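Local atomic coordinates of copper homeostasis protein CutC (PDB entry 2BDQ), a protein that may take part in copper homeostasis in the cytoplasm, possibly by binding copper ions, as a member of the CutC family. Residues 74-77 with 78-81; 83-87 with 88-92; 193-196 with 197-201. All coordinates share one frame; numbering follows the deposited sequence.

Contact 1 (74-77 with 78-81); sequences ELRI and MEED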
ATOM      1  N   GLU A  74      -4.157  15.432  -0.823  1.00 17.99           N
ATOM      2  CA  GLU A  74      -3.372  14.381  -1.449  1.00 16.88           C
ATOM      3  C   GLU A  74      -1.980  14.896  -1.815  1.00 16.69           C
ATOM      4  O   GLU A  74      -1.005  14.150  -1.770  1.00 15.72           O
ATOM      5  CB  GLU A  74      -4.122  13.850  -2.676  1.00 16.26           C
ATOM      6  CG  GLU A  74      -5.269  12.918  -2.281  1.00 20.23           C
ATOM      7  CD  GLU A  74      -6.341  12.774  -3.342  1.00 22.27           C
ATOM      8  OE1 GLU A  74      -7.242  11.927  -3.155  1.00 25.04           O
ATOM      9  OE2 GLU A  74      -6.300  13.505  -4.356  1.00 25.19           O
ATOM     10  N   LEU A  75      -1.887  16.172  -2.177  1.00 15.04           N
ATOM     11  CA  LEU A  75      -0.593  16.756  -2.505  1.00 15.00           C
ATOM     12  C   LEU A  75       0.213  16.886  -1.207  1.00 14.95           C
ATOM     13  O   LEU A  75       1.440  16.777  -1.218  1.00 14.50           O
ATOM     14  CB  LEU A  75      -0.760  18.136  -3.160  1.00 13.99           C
ATOM     15  CG  LEU A  75      -1.357  18.162  -4.571  1.00 16.44           C
ATOM     16  CD1 LEU A  75      -1.651  19.606  -4.990  1.00 16.42           C
ATOM     17  CD2 LEU A  75      -0.387  17.512  -5.560  1.00 14.34           C
ATOM     18  N   ARG A  76      -0.481  17.113  -0.091  1.00 14.27           N
ATOM     19  CA  ARG A  76       0.178  17.232   1.213  1.00 16.16           C
ATOM     20  C   ARG A  76       0.749  15.864   1.592  1.00 15.69           C
ATOM     21  O   ARG A  76       1.806  15.764   2.201  1.00 14.98           O
ATOM     22  CB  ARG A  76      -0.832  17.696   2.271  1.00 17.65           C
ATOM     23  CG  ARG A  76      -0.353  17.623   3.733  1.00 21.31           C
ATOM     24  CD  ARG A  76       0.556  18.785   4.138  1.00 20.65           C
ATOM     25  NE  ARG A  76       1.972  18.539   3.866  1.00 22.71           N
ATOM     26  CZ  ARG A  76       2.734  17.677   4.540  1.00 23.99           C
ATOM     27  NH1 ARG A  76       2.224  16.962   5.542  1.00 24.03           N
ATOM     28  NH2 ARG A  76       4.014  17.532   4.214  1.00 22.54           N
ATOM     29  N   ILE A  77       0.031  14.810   1.219  1.00 15.38           N
ATOM     30  CA  ILE A  77       0.461  13.449   1.497  1.00 14.31           C
ATOM     31  C   ILE A  77       1.733  13.146   0.703  1.00 15.31           C
ATOM     32  O   ILE A  77       2.723  12.644   1.249  1.00 13.23           O
ATOM     33  CB  ILE A  77      -0.653  12.444   1.110  1.00 14.06           C
ATOM     34  CG1 ILE A  77      -1.796  12.541   2.124  1.00 17.60           C
ATOM     35  CG2 ILE A  77      -0.094  11.039   1.055  1.00 12.53           C
ATOM     36  CD1 ILE A  77      -3.058  11.823   1.710  1.00 18.72           C
HETATM   37  N   MSE A  78       1.702  13.469  -0.587  1.00 14.06           N
HETATM   38  CA  MSE A  78       2.840  13.233  -1.465  1.00 17.15           C
HETATM   39  C   MSE A  78       4.088  13.998  -1.027  1.00 16.22           C
HETATM   40  O   MSE A  78       5.195  13.466  -1.104  1.00 16.09           O
HETATM   41  CB  MSE A  78       2.475  13.593  -2.907  1.00 19.10           C
HETATM   42  CG  MSE A  78       1.378  12.689  -3.477  1.00 24.11           C
HETATM   43 SE   MSE A  78       0.668  13.256  -5.184  1.00 34.29          SE
HETATM   44  CE  MSE A  78       2.194  12.907  -6.294  1.00 25.61           C
ATOM     45  N   GLU A  79       3.922  15.237  -0.569  1.00 15.64           N
ATOM     46  CA  GLU A  79       5.078  16.007  -0.122  1.00 16.75           C
ATOM     47  C   GLU A  79       5.682  15.315   1.092  1.00 15.91           C
ATOM     48  O   GLU A  79       6.896  15.209   1.209  1.00 16.46           O
ATOM     49  CB  GLU A  79       4.680  17.440   0.245  1.00 17.52           C
ATOM     50  CG  GLU A  79       5.826  18.273   0.832  1.00 21.60           C
ATOM     51  CD  GLU A  79       5.388  19.676   1.243  1.00 24.41           C
ATOM     52  OE1 GLU A  79       4.471  19.805   2.086  1.00 24.90           O
ATOM     53  OE2 GLU A  79       5.963  20.656   0.723  1.00 27.58           O
ATOM     54  N   GLU A  80       4.825  14.831   1.986  1.00 16.71           N
ATOM     55  CA  GLU A  80       5.288  14.146   3.188  1.00 17.82           C
ATOM     56  C   GLU A  80       6.003  12.849   2.824  1.00 17.36           C
ATOM     57  O   GLU A  80       7.072  12.552   3.348  1.00 18.72           O
ATOM     58  CB  GLU A  80       4.104  13.839   4.113  1.00 15.77           C
ATOM     59  CG  GLU A  80       4.493  13.273   5.481  1.00 19.46           C
ATOM     60  CD  GLU A  80       5.389  14.208   6.280  1.00 20.73           C
ATOM     61  OE1 GLU A  80       5.133  15.432   6.272  1.00 19.87           O
ATOM     62  OE2 GLU A  80       6.344  13.713   6.926  1.00 23.18           O
ATOM     63  N   ASP A  81       5.415  12.076   1.920  1.00 16.95           N
ATOM     64  CA  ASP A  81       6.037  10.819   1.531  1.00 17.21           C
ATOM     65  C   ASP A  81       7.361  11.032   0.810  1.00 15.09           C
ATOM     66  O   ASP A  81       8.255  10.183   0.879  1.00 14.65           O
ATOM     67  CB  ASP A  81       5.070   9.968   0.698  1.00 16.47           C
ATOM     68  CG  ASP A  81       4.052   9.245   1.574  1.00 19.22           C
ATOM     69  OD1 ASP A  81       4.470   8.710   2.633  1.00 20.87           O
ATOM     70  OD2 ASP A  81       2.852   9.194   1.218  1.00 16.73           O
TER
HETATM   71  O   HOH W   1       1.687  20.633   1.581  1.00 46.01           O
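Arg76 folds its guanidinium forward along helix 72-87 and lays its edge against the carboxylates of Glu79 and Glu80, three and four residues on. Arg76 NH2 is shared between them, reaching Glu79 OE1 at 3.1 Å and Glu80 OE1 also at 3.1 Å, and both oxygens lie close to the guanidinium plane. Each acid is met on the anti side of its oxygen, with the Glu80 carboxylate turned 74° from the guanidinium and that of Glu79 50°. Weaker bonds run from NE to Glu79 OE1 and from NH1 to Glu80 OE1. A water joins the first pair, accepting from Arg76 NE at 3.1 Å and donating to Glu79 OE1 at 2.9 Å. Arg76 starts with CG anti to the backbone N (chi1 169°), and bends at chi2 and chi3 then carry the group forward beside the next turn. Further along, the Asp81 N to Ile77 O bond of 2.8 Å is one of the i to i+4 bonds of the helix, and Ile77 CG2 lies alongside Asp81 OD2. On another flank, Leu75 CD2 packs loosely, at 4.4 Å, on SE of Met78, a selenomethionine. The network extends outward: Arg76 NH1 bridges to Glu45 of the second subunit, while Glu80 OE2 bridges to Arg84. Asp81 bonds to Gly41 and Ser39 of the second subunit. With two acids of its own chain and one of the partner around it, the guanidinium is held in its rotation and very probably kept charged, so intrahelical salt bridges here merge with the dimer interface.

Contact 2 (83-87 with 88-92); sequences LRAVE and LESDA
This is a helix C-terminal cap, formed where helix 72-87 gives way to the loop that leads into strand 92-95. The carbonyl of Ala85 is the hub. It accepts from Ser90 N at 3.1 Å, and Ser90 OG lies 2.8 Å from the same Ala85 O, although the one hydroxyl proton may instead go to Asn47 OD1. The inner bond of the cap runs from Glu89 N to Val86 O at 2.9 Å, the donor standing well above the carbonyl plane. One residue earlier, Leu88 N bonds to Arg84 O at 2.9 Å and only weakly to Ala85 O. Leu88 turns its side chain back along the flank of the last turn: its CG comes within 3.2 Å of Arg84 O, and it runs alongside Glu87 before packing on Tyr40, Ile43 and Lys44 of helix 40-52. Glu87 puts CG between its backbone N and carbonyl carbon (chi1 78°), and the extended chain beyond brings the carboxylate to the edge of the Arg84 guanidinium. There Arg84 NH1 meets Glu87 OE2 at 2.8 Å from above the carboxylate plane. Arg84 NH2 is bridged to Glu80, and Glu87 OE1 bonds to Tyr40. With Glu89 at positive phi (64°) as the C' residue, the nested pair of bonds defines a Schellman motif, here turning the chain from an outer helix to the next strand of the parallel barrel.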
ATOM      1  N   LEU A  83       9.506  13.546   1.498  1.00 13.94           N
ATOM      2  CA  LEU A  83      10.487  13.889   2.528  1.00 14.01           C
ATOM      3  C   LEU A  83      11.046  12.626   3.180  1.00 13.97           C
ATOM      4  O   LEU A  83      12.244  12.516   3.411  1.00 13.05           O
ATOM      5  CB  LEU A  83       9.837  14.773   3.590  1.00 13.51           C
ATOM      6  CG  LEU A  83       9.972  16.298   3.592  1.00 15.41           C
ATOM      7  CD1 LEU A  83      10.476  16.853   2.271  1.00 12.87           C
ATOM      8  CD2 LEU A  83       8.611  16.853   3.957  1.00 14.19           C
ATOM      9  N   ARG A  84      10.166  11.679   3.482  1.00 15.45           N
ATOM     10  CA  ARG A  84      10.582  10.426   4.087  1.00 16.23           C
ATOM     11  C   ARG A  84      11.420   9.613   3.091  1.00 16.99           C
ATOM     12  O   ARG A  84      12.465   9.077   3.445  1.00 16.81           O
ATOM     13  CB  ARG A  84       9.350   9.626   4.535  1.00 16.12           C
ATOM     14  CG  ARG A  84       8.938   9.801   6.005  1.00 19.04           C
ATOM     15  CD  ARG A  84       8.730  11.248   6.436  1.00 19.47           C
ATOM     16  NE  ARG A  84       9.996  11.933   6.676  1.00 24.16           N
ATOM     17  CZ  ARG A  84      10.113  13.221   6.989  1.00 24.21           C
ATOM     18  NH1 ARG A  84      11.314  13.743   7.185  1.00 27.24           N
ATOM     19  NH2 ARG A  84       9.035  13.988   7.100  1.00 25.81           N
ATOM     20  N   ALA A  85      10.974   9.538   1.841  1.00 17.82           N
ATOM     21  CA  ALA A  85      11.711   8.780   0.833  1.00 19.55           C
ATOM     22  C   ALA A  85      13.149   9.268   0.709  1.00 20.26           C
ATOM     23  O   ALA A  85      14.075   8.462   0.594  1.00 21.14           O
ATOM     24  CB  ALA A  85      11.014   8.867  -0.519  1.00 18.72           C
ATOM     25  N   VAL A  86      13.347  10.583   0.727  1.00 19.78           N
ATOM     26  CA  VAL A  86      14.698  11.116   0.622  1.00 19.96           C
ATOM     27  C   VAL A  86      15.516  10.869   1.889  1.00 19.80           C
ATOM     28  O   VAL A  86      16.684  10.498   1.809  1.00 20.90           O
ATOM     29  CB  VAL A  86      14.687  12.630   0.294  1.00 21.42           C
ATOM     30  CG1 VAL A  86      13.776  13.362   1.245  1.00 23.39           C
ATOM     31  CG2 VAL A  86      16.096  13.198   0.387  1.00 19.24           C
ATOM     32  N   GLU A  87      14.917  11.050   3.060  1.00 19.92           N
ATOM     33  CA  GLU A  87      15.668  10.833   4.294  1.00 21.29           C
ATOM     34  C   GLU A  87      16.050   9.359   4.435  1.00 19.98           C
ATOM     35  O   GLU A  87      16.972   9.030   5.163  1.00 21.05           O
ATOM     36  CB  GLU A  87      14.873  11.292   5.526  1.00 22.43           C
ATOM     37  CG  GLU A  87      13.782  10.334   5.975  1.00 26.40           C
ATOM     38  CD  GLU A  87      13.114  10.753   7.282  1.00 28.84           C
ATOM     39  OE1 GLU A  87      12.366   9.932   7.856  1.00 29.22           O
ATOM     40  OE2 GLU A  87      13.328  11.899   7.734  1.00 31.02           O
ATOM     41  N   LEU A  88      15.337   8.484   3.731  1.00 19.20           N
ATOM     42  CA  LEU A  88      15.614   7.050   3.765  1.00 18.97           C
ATOM     43  C   LEU A  88      16.581   6.630   2.656  1.00 20.71           C
ATOM     44  O   LEU A  88      16.730   5.442   2.361  1.00 20.51           O
ATOM     45  CB  LEU A  88      14.305   6.257   3.658  1.00 17.47           C
ATOM     46  CG  LEU A  88      13.421   6.343   4.911  1.00 16.21           C
ATOM     47  CD1 LEU A  88      12.095   5.635   4.689  1.00 11.74           C
ATOM     48  CD2 LEU A  88      14.166   5.718   6.088  1.00 14.02           C
ATOM     49  N   GLU A  89      17.211   7.627   2.034  1.00 22.47           N
ATOM     50  CA  GLU A  89      18.204   7.428   0.984  1.00 24.30           C
ATOM     51  C   GLU A  89      17.723   6.781  -0.311  1.00 24.08           C
ATOM     52  O   GLU A  89      18.462   6.018  -0.937  1.00 22.76           O
ATOM     53  CB  GLU A  89      19.386   6.625   1.542  1.00 27.89           C
ATOM     54  CG  GLU A  89      20.087   7.280   2.729  1.00 33.20           C
ATOM     55  CD  GLU A  89      21.153   6.388   3.346  1.00 37.47           C
ATOM     56  OE1 GLU A  89      22.147   6.072   2.651  1.00 39.87           O
ATOM     57  OE2 GLU A  89      20.996   5.993   4.525  1.00 39.79           O
ATOM     58  N   SER A  90      16.493   7.081  -0.721  1.00 22.41           N
ATOM     59  CA  SER A  90      15.983   6.529  -1.968  1.00 21.95           C
ATOM     60  C   SER A  90      16.786   7.150  -3.114  1.00 22.40           C
ATOM     61  O   SER A  90      17.249   8.291  -3.018  1.00 22.58           O
ATOM     62  CB  SER A  90      14.497   6.848  -2.126  1.00 22.76           C
ATOM     63  OG  SER A  90      13.743   6.264  -1.076  1.00 22.00           O
ATOM     64  N   ASP A  91      16.951   6.396  -4.194  1.00 21.17           N
ATOM     65  CA  ASP A  91      17.719   6.860  -5.342  1.00 20.86           C
ATOM     66  C   ASP A  91      16.909   7.665  -6.343  1.00 20.48           C
ATOM     67  O   ASP A  91      17.464   8.493  -7.069  1.00 20.09           O
ATOM     68  CB  ASP A  91      18.351   5.664  -6.039  1.00 21.40           C
ATOM     69  CG  ASP A  91      19.327   4.936  -5.146  1.00 21.90           C
ATOM     70  OD1 ASP A  91      20.404   5.508  -4.861  1.00 21.50           O
ATOM     71  OD2 ASP A  91      19.009   3.808  -4.711  1.00 21.03           O
ATOM     72  N   ALA A  92      15.601   7.432  -6.379  1.00 17.83           N
ATOM     73  CA  ALA A  92      14.745   8.156  -7.304  1.00 17.40           C
ATOM     74  C   ALA A  92      13.303   8.194  -6.817  1.00 16.19           C
ATOM     75  O   ALA A  92      12.888   7.367  -6.010  1.00 15.84           O
ATOM     76  CB  ALA A  92      14.816   7.511  -8.685  1.00 15.28           C
TER

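Contact 3 (193-196 with 197-201); sequences QYIC and QETGV
Backbone bonds carry the helix to its end: Gln197 N reaches Gln193 O and Glu198 N reaches Tyr194 O, each at 3.1 Å, and Gly200 N closes on Cys196 O at 2.8 Å. The positive phi of Gly200 (93°), a conformation glycine adopts readily, takes the chain out of the helix. Among polar side chains, Thr199 does the work of the turn. Its OG1 gives its proton to Ile195 O at 2.7 Å and accepts from Val201 N at 3.3 Å, so one hydroxyl ties the last turn to the departing chain. Aromatic contact comes from Tyr194, whose chi1 of -176° swings the ring toward the following turn; Glu198 CG sits over one ring face as a CH-pi contact, 3.8 Å from the ring centroid. Apolar packing brings Cys196 SG to Val201 CG1 at 4.2 Å, while Val201 also packs on Ile168 and Val172 of helix 165-175 and on strand 180-183. The Thr199 hydroxyl forms an ST turn, which together with the glycine exit finishes the last helix of a TIM-type barrel, in the beta-alpha-beta unit of strands 180-183 and 203-206.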
ATOM      1  N   GLN A 193      13.817  -6.673 -25.497  1.00 20.91           N
ATOM      2  CA  GLN A 193      14.973  -6.457 -26.360  1.00 21.78           C
ATOM      3  C   GLN A 193      14.554  -5.929 -27.727  1.00 21.69           C
ATOM      4  O   GLN A 193      15.129  -4.956 -28.232  1.00 20.44           O
ATOM      5  CB  GLN A 193      15.765  -7.749 -26.524  1.00 24.60           C
ATOM      6  CG  GLN A 193      16.735  -8.002 -25.389  1.00 30.29           C
ATOM      7  CD  GLN A 193      17.428  -9.343 -25.498  1.00 32.95           C
ATOM      8  OE1 GLN A 193      16.819 -10.393 -25.281  1.00 34.89           O
ATOM      9  NE2 GLN A 193      18.709  -9.316 -25.846  1.00 34.10           N
ATOM     10  N   TYR A 194      13.546  -6.568 -28.316  1.00 19.84           N
ATOM     11  CA  TYR A 194      13.035  -6.166 -29.622  1.00 20.55           C
ATOM     12  C   TYR A 194      12.471  -4.750 -29.572  1.00 19.80           C
ATOM     13  O   TYR A 194      12.785  -3.916 -30.418  1.00 22.41           O
ATOM     14  CB  TYR A 194      11.937  -7.132 -30.083  1.00 19.68           C
ATOM     15  CG  TYR A 194      11.426  -6.848 -31.480  1.00 19.65           C
ATOM     16  CD1 TYR A 194      12.178  -7.195 -32.601  1.00 20.29           C
ATOM     17  CD2 TYR A 194      10.209  -6.196 -31.682  1.00 19.76           C
ATOM     18  CE1 TYR A 194      11.736  -6.899 -33.887  1.00 20.90           C
ATOM     19  CE2 TYR A 194       9.757  -5.890 -32.963  1.00 20.84           C
ATOM     20  CZ  TYR A 194      10.525  -6.244 -34.058  1.00 19.75           C
ATOM     21  OH  TYR A 194      10.090  -5.927 -35.320  1.00 20.50           O
ATOM     22  N   ILE A 195      11.626  -4.485 -28.583  1.00 20.75           N
ATOM     23  CA  ILE A 195      11.023  -3.162 -28.436  1.00 21.11           C
ATOM     24  C   ILE A 195      12.075  -2.056 -28.336  1.00 20.59           C
ATOM     25  O   ILE A 195      11.935  -1.008 -28.965  1.00 21.09           O
ATOM     26  CB  ILE A 195      10.079  -3.123 -27.202  1.00 20.61           C
ATOM     27  CG1 ILE A 195       8.693  -3.639 -27.599  1.00 23.91           C
ATOM     28  CG2 ILE A 195       9.932  -1.706 -26.678  1.00 19.90           C
ATOM     29  CD1 ILE A 195       8.688  -5.025 -28.185  1.00 26.36           C
ATOM     30  N   CYS A 196      13.128  -2.300 -27.560  1.00 20.83           N
ATOM     31  CA  CYS A 196      14.195  -1.319 -27.387  1.00 21.94           C
ATOM     32  C   CYS A 196      14.994  -1.043 -28.660  1.00 21.67           C
ATOM     33  O   CYS A 196      15.276   0.106 -28.974  1.00 19.76           O
ATOM     34  CB  CYS A 196      15.151  -1.766 -26.278  1.00 22.94           C
ATOM     35  SG  CYS A 196      14.462  -1.652 -24.613  1.00 26.78           S
ATOM     36  N   GLN A 197      15.357  -2.086 -29.398  1.00 23.30           N
ATOM     37  CA  GLN A 197      16.133  -1.870 -30.614  1.00 24.95           C
ATOM     38  C   GLN A 197      15.332  -1.174 -31.712  1.00 23.56           C
ATOM     39  O   GLN A 197      15.895  -0.444 -32.517  1.00 24.51           O
ATOM     40  CB  GLN A 197      16.684  -3.191 -31.157  1.00 26.47           C
ATOM     41  CG  GLN A 197      15.661  -4.028 -31.888  1.00 28.94           C
ATOM     42  CD  GLN A 197      16.293  -5.111 -32.731  1.00 30.22           C
ATOM     43  OE1 GLN A 197      15.601  -5.853 -33.426  1.00 28.74           O
ATOM     44  NE2 GLN A 197      17.617  -5.210 -32.672  1.00 32.56           N
ATOM     45  N   GLU A 198      14.021  -1.393 -31.745  1.00 23.73           N
ATOM     46  CA  GLU A 198      13.188  -0.777 -32.775  1.00 23.20           C
ATOM     47  C   GLU A 198      12.748   0.643 -32.429  1.00 22.28           C
ATOM     48  O   GLU A 198      12.235   1.363 -33.288  1.00 24.10           O
ATOM     49  CB  GLU A 198      11.945  -1.636 -33.041  1.00 21.69           C
ATOM     50  CG  GLU A 198      12.249  -3.029 -33.556  1.00 25.72           C
ATOM     51  CD  GLU A 198      12.963  -3.024 -34.904  1.00 25.56           C
ATOM     52  OE1 GLU A 198      13.966  -3.751 -35.044  1.00 25.56           O
ATOM     53  OE2 GLU A 198      12.520  -2.300 -35.819  1.00 27.46           O
ATOM     54  N   THR A 199      12.948   1.051 -31.182  1.00 18.75           N
ATOM     55  CA  THR A 199      12.539   2.387 -30.764  1.00 18.70           C
ATOM     56  C   THR A 199      13.701   3.270 -30.333  1.00 18.80           C
ATOM     57  O   THR A 199      13.586   4.495 -30.334  1.00 19.48           O
ATOM     58  CB  THR A 199      11.545   2.318 -29.581  1.00 19.00           C
ATOM     59  OG1 THR A 199      12.164   1.633 -28.487  1.00 13.89           O
ATOM     60  CG2 THR A 199      10.269   1.583 -29.989  1.00 15.76           C
ATOM     61  N   GLY A 200      14.813   2.644 -29.967  1.00 18.41           N
ATOM     62  CA  GLY A 200      15.959   3.401 -29.515  1.00 18.80           C
ATOM     63  C   GLY A 200      15.945   3.552 -28.002  1.00 20.14           C
ATOM     64  O   GLY A 200      16.788   4.249 -27.438  1.00 20.43           O
ATOM     65  N   VAL A 201      14.980   2.911 -27.343  1.00 20.07           N
ATOM     66  CA  VAL A 201      14.868   2.962 -25.884  1.00 19.23           C
ATOM     67  C   VAL A 201      15.940   2.059 -25.273  1.00 20.93           C
ATOM     68  O   VAL A 201      16.203   0.980 -25.794  1.00 21.33           O
ATOM     69  CB  VAL A 201      13.466   2.479 -25.418  1.00 18.12           C
ATOM     70  CG1 VAL A 201      13.421   2.374 -23.894  1.00 16.45           C
ATOM     71  CG2 VAL A 201      12.395   3.448 -25.916  1.00 13.64           C
TER

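Contacts 1 and 2 follow one another on helix 72-87, their centres 14 Å apart: the first lies in its body, the second at its C-terminal end and in the loop to strand 92-95. Contact 3 comes much later, at the end of helix 192-199, on the opposite side of the chain's centre, its centre about 35 Å from contact 1's and 31 Å from contact 2's. All three belong to the outer helical layer of the eight-stranded parallel barrel. Helix 72-87 links strands 56-60 and 92-95, and helix 192-199 links 180-183 and 203-206. Four residues of contact 1 reach the second subunit and none of contact 3 does, so helix 72-87 serves both barrel and dimer.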